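Local coordinates for F420-dependent methylenetetrahydromethanopterin dehydrogenase (Methanopyrus kandleri, PDB 3IQE), which catalyses the reversible, coenzyme F420-dependent reduction of methenyl-tetrahydromethanopterin to methylene-tetrahydromethanopterin on the route of methanogenesis from CO2, at residues 9-14 / 38-43. Residues are numbered along the deposited sequence; the frame is centred on the assembly and turned at random.
Sequences IKCGNL and VGTSVK. With H4M (5,10-dimethylene tetrahydromethanopterin), chain G.
Cys11 lays its side chain beside that of Thr40, SG 3.6 Å from OG1, where two neighbouring parallel strands, 4-10 and 33-39, run out into loops at their C-terminal ends. The strands belong to a beta-alpha-beta unit with helix 15-19 between them, and Ala52 of helix 46-63 touches both side chains. Parallel pairing follows from the register Ile9 with Val38 and Lys10 with Gly39, and Lys10 N gives a hydrogen bond of 2.9 Å to Val38 O in the carbonyl plane; the return bond, Thr40 N to Lys10 O, is weak at 3.4 Å. Alongside this weak bond a water links the two segments, donating to Lys10 O and accepting from Ser41 N. Gly39 has no room for a side chain, since a CB would collide with Lys10 O.

Residues 40-43 form a type II' turn. Thr40 OG1, placed between the backbone N and the carbonyl carbon (chi1 52°), donates 2.8 Å to Lys43 O, in that carbonyl's plane. A valine at Thr40 would probably leave Lys43 O without this donor and the turn less firmly closed. Ser41 O points back across the contact to accept Gly12 N at 2.8 Å, N-H...O angle 150°.

The loops thus joined reach the active site: Asn13 N and Val42 O both hydrogen-bond coenzyme F420, while Asn13 ND2 lies 3.0 Å from H4M N1. Ser41 OG hydrogen-bonds Asp21 of the second subunit, and Lys43 NZ bonds Arg30 O and forms a salt bridge with Asp25 of that subunit. The same Val42 O that accepts from the coenzyme also takes a CA-H...O contact from Gly12 CA, 3.3 Å.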
ATOM      1  N   ILE A   9       9.364 -38.255   0.369  1.00 17.36           N
ATOM      2  CA  ILE A   9      10.764 -38.161   0.020  1.00 17.80           C
ATOM      3  C   ILE A   9      11.008 -36.808  -0.607  1.00 19.04           C
ATOM      4  O   ILE A   9      10.358 -36.472  -1.590  1.00 20.31           O
ATOM      5  CB  ILE A   9      11.180 -39.209  -1.003  1.00 17.47           C
ATOM      6  CG1 ILE A   9      10.898 -40.650  -0.511  1.00 17.63           C
ATOM      7  CG2 ILE A   9      12.650 -39.110  -1.252  1.00 17.04           C
ATOM      8  CD1 ILE A   9      10.898 -41.655  -1.643  1.00 18.81           C
ATOM      9  N   LYS A  10      11.944 -36.040  -0.065  1.00 20.27           N
ATOM     10  CA  LYS A  10      12.176 -34.658  -0.537  1.00 20.65           C
ATOM     11  C   LYS A  10      13.600 -34.474  -1.060  1.00 20.73           C
ATOM     12  O   LYS A  10      14.549 -34.486  -0.301  1.00 20.70           O
ATOM     13  CB  LYS A  10      11.895 -33.641   0.586  1.00 20.83           C
ATOM     14  CG  LYS A  10      10.418 -33.556   0.990  1.00 20.59           C
ATOM     15  CD  LYS A  10      10.161 -32.654   2.213  1.00 22.69           C
ATOM     16  CE  LYS A  10       8.702 -32.796   2.709  1.00 18.53           C
ATOM     17  NZ  LYS A  10       8.171 -31.617   3.499  1.00 22.25           N
ATOM     18  N   CYS A  11      13.740 -34.257  -2.358  1.00 21.34           N
ATOM     19  CA  CYS A  11      15.060 -34.052  -2.967  1.00 20.95           C
ATOM     20  C   CYS A  11      15.013 -32.811  -3.815  1.00 20.50           C
ATOM     21  O   CYS A  11      14.239 -32.734  -4.767  1.00 21.40           O
ATOM     22  CB  CYS A  11      15.460 -35.235  -3.832  1.00 20.51           C
ATOM     23  SG  CYS A  11      15.652 -36.731  -2.885  1.00 21.76           S
ATOM     24  N   GLY A  12      15.833 -31.836  -3.468  1.00 20.24           N
ATOM     25  CA  GLY A  12      15.718 -30.508  -4.075  1.00 20.58           C
ATOM     26  C   GLY A  12      14.536 -29.791  -3.457  1.00 21.24           C
ATOM     27  O   GLY A  12      13.835 -30.364  -2.638  1.00 22.50           O
ATOM     28  N   ASN A  13      14.304 -28.549  -3.838  1.00 21.10           N
ATOM     29  CA  ASN A  13      13.208 -27.803  -3.221  1.00 20.89           C
ATOM     30  C   ASN A  13      12.227 -27.179  -4.190  1.00 21.60           C
ATOM     31  O   ASN A  13      12.614 -26.550  -5.179  1.00 19.96           O
ATOM     32  CB  ASN A  13      13.721 -26.730  -2.269  1.00 20.92           C
ATOM     33  CG  ASN A  13      12.630 -26.246  -1.311  1.00 21.90           C
ATOM     34  OD1 ASN A  13      12.158 -27.024  -0.484  1.00 20.78           O
ATOM     35  ND2 ASN A  13      12.201 -24.995  -1.439  1.00 18.71           N
ATOM     36  N   LEU A  14      10.957 -27.415  -3.886  1.00 21.02           N
ATOM     37  CA  LEU A  14       9.826 -26.839  -4.569  1.00 22.54           C
ATOM     38  C   LEU A  14       8.959 -26.299  -3.434  1.00 22.59           C
ATOM     39  O   LEU A  14       9.043 -26.803  -2.328  1.00 23.15           O
ATOM     40  CB  LEU A  14       9.105 -27.949  -5.324  1.00 23.20           C
ATOM     41  CG  LEU A  14       8.863 -27.812  -6.826  1.00 25.01           C
ATOM     42  CD1 LEU A  14      10.031 -27.206  -7.538  1.00 24.05           C
ATOM     43  CD2 LEU A  14       8.541 -29.184  -7.352  1.00 24.79           C
ATOM     44  N   VAL A  38      11.733 -38.250   4.636  1.00 20.47           N
ATOM     45  CA  VAL A  38      13.173 -38.421   4.489  1.00 21.45           C
ATOM     46  C   VAL A  38      13.637 -37.683   3.245  1.00 20.87           C
ATOM     47  O   VAL A  38      12.852 -37.364   2.359  1.00 20.98           O
ATOM     48  CB  VAL A  38      13.640 -39.914   4.458  1.00 21.58           C
ATOM     49  CG1 VAL A  38      13.014 -40.713   5.621  1.00 23.01           C
ATOM     50  CG2 VAL A  38      13.336 -40.589   3.127  1.00 21.78           C
ATOM     51  N   GLY A  39      14.919 -37.391   3.191  1.00 20.90           N
ATOM     52  CA  GLY A  39      15.438 -36.693   2.050  1.00 21.25           C
ATOM     53  C   GLY A  39      16.911 -36.388   2.129  1.00 20.74           C
ATOM     54  O   GLY A  39      17.580 -36.729   3.095  1.00 19.01           O
ATOM     55  N   THR A  40      17.383 -35.682   1.112  1.00 21.01           N
ATOM     56  CA  THR A  40      18.774 -35.276   1.003  1.00 20.87           C
ATOM     57  C   THR A  40      18.870 -33.770   0.844  1.00 21.17           C
ATOM     58  O   THR A  40      19.795 -33.261   0.205  1.00 21.64           O
ATOM     59  CB  THR A  40      19.472 -35.902  -0.244  1.00 21.41           C
ATOM     60  OG1 THR A  40      18.707 -35.641  -1.421  1.00 21.07           O
ATOM     61  CG2 THR A  40      19.640 -37.400  -0.096  1.00 20.11           C
ATOM     62  N   SER A  41      17.903 -33.048   1.396  1.00 20.89           N
ATOM     63  CA  SER A  41      17.929 -31.598   1.309  1.00 21.74           C
ATOM     64  C   SER A  41      17.883 -31.139  -0.164  1.00 22.36           C
ATOM     65  O   SER A  41      17.226 -31.766  -0.991  1.00 21.88           O
ATOM     66  CB  SER A  41      19.190 -31.087   1.992  1.00 21.79           C
ATOM     67  OG  SER A  41      19.116 -29.704   2.239  1.00 23.01           O
ATOM     68  N   VAL A  42      18.626 -30.081  -0.488  1.00 22.46           N
ATOM     69  CA  VAL A  42      18.576 -29.484  -1.820  1.00 22.67           C
ATOM     70  C   VAL A  42      19.221 -30.290  -2.942  1.00 23.75           C
ATOM     71  O   VAL A  42      19.004 -29.987  -4.100  1.00 23.70           O
ATOM     72  CB  VAL A  42      19.238 -28.097  -1.847  1.00 23.15           C
ATOM     73  CG1 VAL A  42      18.660 -27.229  -0.761  1.00 22.29           C
ATOM     74  CG2 VAL A  42      20.747 -28.202  -1.701  1.00 19.99           C
ATOM     75  N   LYS A  43      20.038 -31.284  -2.620  1.00 24.65           N
ATOM     76  CA  LYS A  43      20.738 -32.017  -3.670  1.00 25.64           C
ATOM     77  C   LYS A  43      19.878 -33.109  -4.295  1.00 26.30           C
ATOM     78  O   LYS A  43      19.294 -33.954  -3.603  1.00 25.45           O
ATOM     79  CB  LYS A  43      22.112 -32.545  -3.193  1.00 26.25           C
ATOM     80  CG  LYS A  43      23.144 -31.397  -2.974  1.00 25.98           C
ATOM     81  CD  LYS A  43      24.567 -31.764  -3.440  1.00 27.92           C
ATOM     82  CE  LYS A  43      25.624 -30.989  -2.647  1.00 27.45           C
ATOM     83  NZ  LYS A  43      25.915 -29.636  -3.177  1.00 25.70           N
TER
HETATM   84  N1  H4M G 284      13.153 -23.227  -3.668  1.00 27.03           N
HETATM   85  C2  H4M G 284      12.101 -23.191  -4.491  1.00 27.31           C
HETATM   86  NA2 H4M G 284      10.834 -23.070  -4.003  1.00 25.61           N
HETATM   87  N3  H4M G 284      12.291 -23.267  -5.818  1.00 25.85           N
HETATM   88  C4  H4M G 284      13.532 -23.378  -6.357  1.00 29.29           C
HETATM   89  OH4 H4M G 284      13.622 -23.457  -7.598  1.00 26.90           O
HETATM   90  C4A H4M G 284      14.622 -23.447  -5.514  1.00 30.17           C
HETATM   91  N5  H4M G 284      15.936 -23.575  -5.942  1.00 30.73           N
HETATM   92  C6  H4M G 284      16.829 -24.281  -5.035  1.00 30.96           C
HETATM   93  C7  H4M G 284      16.808 -23.506  -3.714  1.00 26.99           C
HETATM   94  C7M H4M G 284      17.682 -24.137  -2.639  1.00 30.21           C
HETATM   95  N8  H4M G 284      15.432 -23.404  -3.257  1.00 26.90           N
HETATM   96  C8A H4M G 284      14.406 -23.380  -4.136  1.00 26.72           C
HETATM   97  C9  H4M G 284      18.162 -24.312  -5.810  1.00 31.26           C
HETATM   98  C9M H4M G 284      19.022 -25.498  -5.394  1.00 32.42           C
HETATM   99  C10 H4M G 284      16.370 -23.971  -7.264  1.00 30.74           C
HETATM  100  N10 H4M G 284      17.758 -24.395  -7.221  1.00 32.07           N
HETATM  101  C11 H4M G 284      20.334 -24.181 -10.555  1.00 30.81           C
HETATM  102  C12 H4M G 284      20.876 -24.181  -9.280  1.00 30.34           C
HETATM  103  C13 H4M G 284      20.029 -24.252  -8.154  1.00 31.05           C
HETATM  104  C14 H4M G 284      18.647 -24.306  -8.318  1.00 30.96           C
HETATM  105  C15 H4M G 284      18.128 -24.315  -9.604  1.00 30.78           C
HETATM  106  C16 H4M G 284      18.961 -24.250 -10.717  1.00 31.93           C
HETATM  107  CX1 H4M G 284      21.210 -24.148 -11.790  1.00 31.50           C
HETATM  108  CX2 H4M G 284      22.039 -22.896 -11.920  1.00 32.21           C
HETATM  109  CX3 H4M G 284      22.954 -23.041 -13.106  1.00 34.95           C
HETATM  110  CX4 H4M G 284      23.521 -21.656 -13.102  1.00 36.61           C
HETATM  111  CX5 H4M G 284      25.003 -21.359 -13.091  1.00 39.36           C
HETATM  112  OX2 H4M G 284      21.240 -21.739 -12.203  1.00 30.63           O
HETATM  113  OX3 H4M G 284      23.889 -24.082 -12.851  1.00 32.58           O
HETATM  114  OX4 H4M G 284      22.553 -20.601 -13.319  1.00 41.35           O
HETATM  115  OX5 H4M G 284      25.298 -20.183 -12.352  1.00 34.84           O
HETATM  116  O5J H4M G 284      29.987 -18.300 -11.902  1.00 48.20           O
HETATM  117  C5J H4M G 284      29.133 -17.975 -12.992  1.00 42.99           C
HETATM  118  C4J H4M G 284      27.681 -18.346 -12.689  1.00 39.63           C
HETATM  119  O4J H4M G 284      27.471 -19.743 -12.906  1.00 36.41           O
HETATM  120  C3J H4M G 284      27.213 -18.058 -11.266  1.00 36.79           C
HETATM  121  O3J H4M G 284      25.959 -17.372 -11.295  1.00 35.68           O
HETATM  122  C2J H4M G 284      26.943 -19.417 -10.649  1.00 37.07           C
HETATM  123  O2J H4M G 284      25.877 -19.396  -9.672  1.00 36.22           O
HETATM  124  C1J H4M G 284      26.646 -20.277 -11.884  1.00 37.52           C
HETATM  125  PA  H4M G 284      31.578 -18.484 -12.115  1.00 55.27           P
HETATM  126  O1A H4M G 284      32.205 -17.228 -11.540  1.00 54.40           O
HETATM  127  O2A H4M G 284      31.832 -19.754 -11.319  1.00 54.93           O
HETATM  128  O3A H4M G 284      31.760 -18.600 -13.617  1.00 55.05           O
HETATM  129  O   HOH W   1      15.435 -33.581   2.168  1.00 23.44           O